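Local coordinates for sortase family protein (Streptococcus agalactiae, PDB 4D7W) that probably acts as a class C sortase, a cysteine transpeptidase that joins pilin subunits during pilus assembly on the cell surface, at residues K28-Q33 with L49-Q54. Sequence-based numbering, arbitrary orientation.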
loop_
_atom_site.group_PDB
_atom_site.type_symbol
_atom_site.label_atom_id
_atom_site.label_comp_id
_atom_site.label_asym_id
_atom_site.label_seq_id
_atom_site.Cartn_x
_atom_site.Cartn_y
_atom_site.Cartn_z
ATOM N N LYS A 28 -7.146 -2.394 12.522
ATOM C CA LYS A 28 -8.163 -1.352 12.586
ATOM C C LYS A 28 -7.884 -0.388 13.720
ATOM O O LYS A 28 -7.998 0.825 13.570
ATOM C CB LYS A 28 -9.549 -1.966 12.740
ATOM C CG LYS A 28 -9.986 -2.759 11.534
ATOM C CD LYS A 28 -11.439 -3.167 11.694
ATOM C CE LYS A 28 -11.932 -3.891 10.473
ATOM N NZ LYS A 28 -13.349 -4.301 10.706
ATOM N N GLU A 29 -7.528 -0.930 14.872
ATOM C CA GLU A 29 -7.193 -0.095 16.006
ATOM C C GLU A 29 -6.018 0.809 15.634
ATOM O O GLU A 29 -6.030 2.005 15.900
ATOM C CB GLU A 29 -6.852 -0.954 17.217
ATOM C CG GLU A 29 -6.886 -0.201 18.501
ATOM C CD GLU A 29 -8.290 0.239 18.865
ATOM O OE1 GLU A 29 -9.264 -0.270 18.259
ATOM O OE2 GLU A 29 -8.420 1.092 19.763
ATOM N N TYR A 30 -5.005 0.219 15.013
ATOM C CA TYR A 30 -3.844 0.973 14.559
ATOM C C TYR A 30 -4.246 2.144 13.664
ATOM O O TYR A 30 -3.849 3.280 13.902
ATOM C CB TYR A 30 -2.893 0.049 13.821
ATOM C CG TYR A 30 -1.607 0.701 13.354
ATOM C CD1 TYR A 30 -0.472 0.718 14.171
ATOM C CD2 TYR A 30 -1.512 1.264 12.085
ATOM C CE1 TYR A 30 0.715 1.285 13.740
ATOM C CE2 TYR A 30 -0.330 1.837 11.639
ATOM C CZ TYR A 30 0.783 1.845 12.473
ATOM O OH TYR A 30 1.952 2.417 12.031
ATOM N N ASN A 31 -5.050 1.869 12.643
ATOM C CA ASN A 31 -5.432 2.909 11.688
ATOM C C ASN A 31 -6.341 3.994 12.278
ATOM O O ASN A 31 -6.600 5.021 11.642
ATOM C CB ASN A 31 -6.117 2.269 10.482
ATOM C CG ASN A 31 -5.158 1.993 9.346
ATOM O OD1 ASN A 31 -3.943 2.091 9.510
ATOM N ND2 ASN A 31 -5.697 1.626 8.190
ATOM N N LYS A 32 -6.844 3.766 13.484
ATOM C CA LYS A 32 -7.678 4.774 14.147
ATOM C C LYS A 32 -6.877 6.001 14.550
ATOM O O LYS A 32 -7.428 7.086 14.676
ATOM C CB LYS A 32 -8.356 4.193 15.397
ATOM C CG LYS A 32 -9.638 3.463 15.111
ATOM C CD LYS A 32 -10.310 3.040 16.406
ATOM C CE LYS A 32 -11.590 2.282 16.130
ATOM N NZ LYS A 32 -11.310 1.005 15.422
ATOM N N GLN A 33 -5.576 5.832 14.761
ATOM C CA GLN A 33 -4.770 6.930 15.284
ATOM C C GLN A 33 -4.618 8.095 14.311
ATOM O O GLN A 33 -4.413 9.231 14.730
ATOM C CB GLN A 33 -3.381 6.432 15.676
ATOM C CG GLN A 33 -2.442 6.230 14.508
ATOM C CD GLN A 33 -1.150 5.567 14.940
ATOM O OE1 GLN A 33 -0.250 6.230 15.459
ATOM N NE2 GLN A 33 -1.058 4.246 14.752
ATOM N N LEU A 49 8.246 -0.535 15.809
ATOM C CA LEU A 49 8.006 -1.892 16.314
ATOM C C LEU A 49 6.527 -2.275 16.264
ATOM O O LEU A 49 6.186 -3.396 15.900
ATOM C CB LEU A 49 8.513 -2.035 17.758
ATOM C CG LEU A 49 9.992 -2.340 18.030
ATOM C CD1 LEU A 49 10.912 -1.520 17.123
ATOM C CD2 LEU A 49 10.336 -2.087 19.494
ATOM N N ASP A 50 5.650 -1.360 16.667
ATOM C CA ASP A 50 4.220 -1.621 16.579
ATOM C C ASP A 50 3.824 -1.871 15.123
ATOM O O ASP A 50 3.120 -2.833 14.795
ATOM C CB ASP A 50 3.411 -0.449 17.140
ATOM C CG ASP A 50 1.903 -0.742 17.177
ATOM O OD1 ASP A 50 1.513 -1.940 17.182
ATOM O OD2 ASP A 50 1.105 0.226 17.214
ATOM N N TYR A 51 4.283 -0.984 14.251
ATOM C CA TYR A 51 4.017 -1.094 12.818
ATOM C C TYR A 51 4.432 -2.459 12.263
ATOM O O TYR A 51 3.652 -3.115 11.584
ATOM C CB TYR A 51 4.734 0.035 12.083
ATOM C CG TYR A 51 4.789 -0.109 10.572
ATOM C CD1 TYR A 51 3.629 -0.107 9.815
ATOM C CD2 TYR A 51 5.997 -0.217 9.907
ATOM C CE1 TYR A 51 3.664 -0.226 8.432
ATOM C CE2 TYR A 51 6.042 -0.341 8.505
ATOM C CZ TYR A 51 4.875 -0.342 7.785
ATOM O OH TYR A 51 4.898 -0.464 6.411
ATOM N N ASN A 52 5.646 -2.907 12.571
ATOM C CA ASN A 52 6.113 -4.181 12.035
ATOM C C ASN A 52 5.284 -5.383 12.483
ATOM O O ASN A 52 5.261 -6.413 11.806
ATOM C CB ASN A 52 7.582 -4.406 12.398
ATOM C CG ASN A 52 8.510 -3.514 11.601
ATOM O OD1 ASN A 52 8.166 -3.067 10.506
ATOM N ND2 ASN A 52 9.694 -3.254 12.140
ATOM N N SER A 53 4.597 -5.248 13.611
ATOM C CA SER A 53 3.745 -6.322 14.109
ATOM C C SER A 53 2.364 -6.305 13.469
ATOM O O SER A 53 1.571 -7.220 13.698
ATOM C CB SER A 53 3.581 -6.214 15.626
ATOM O OG SER A 53 2.726 -5.123 15.953
ATOM N N GLN A 54 2.035 -5.248 12.720
ATOM C CA GLN A 54 0.686 -5.163 12.166
ATOM C C GLN A 54 0.621 -5.948 10.866
ATOM O O GLN A 54 1.555 -5.901 10.079
ATOM C CB GLN A 54 0.263 -3.697 11.939
ATOM C CG GLN A 54 0.206 -2.871 13.221
ATOM C CD GLN A 54 -0.945 -3.290 14.137
ATOM O OE1 GLN A 54 -1.896 -3.926 13.690
ATOM N NE2 GLN A 54 -0.859 -2.936 15.415
#
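Asp-50 is the first residue of 49-54 to meet Tyr-30, at the rim of the ring: OD2 lies near the ring plane, 3.5 Å from Tyr-30 CD1, with the carboxylate turned 69° from that plane. A carboxylate beside the C-H edge of an aromatic ring is probably a mildly favourable electrostatic pairing. Tyr-51 follows with its CB, 3.7 Å from Tyr-30 OH, and the two tyrosines meet obliquely without stacking. The Tyr-51 hydroxyl is engaged elsewhere, by hydrogen bonds with His-92 and Gly-80, which tie helix 45-52 to strand 90-92 and the end of strand 73-79 in the sortase sheet. Past the turn, Gln-54 brings its aliphatic portion over one face of the Tyr-30 ring, a CH-pi contact with CG 4.2 Å from the centroid. The bend at chi2 (-70°) folds the amide back, and NE2 donates to Asp-50 OD1 over 3.1 Å, meeting that oxygen from above the carboxylate plane. Tyr-30 reaches toward 49-54 with CG anti to the backbone N (chi1 -177°), while Gln-33 NE2 sits over the centre of the opposite face and bonds to Tyr-30 O. No hydrogen bond crosses between 28-33 and 49-54. One buried aromatic side chain therefore joins helix 17-31 to helix 45-52 and the turn beyond through dispersion and weak ring electrostatics, while the bond from Gln-54 to Asp-50 probably holds amide and carboxylate beside the ring.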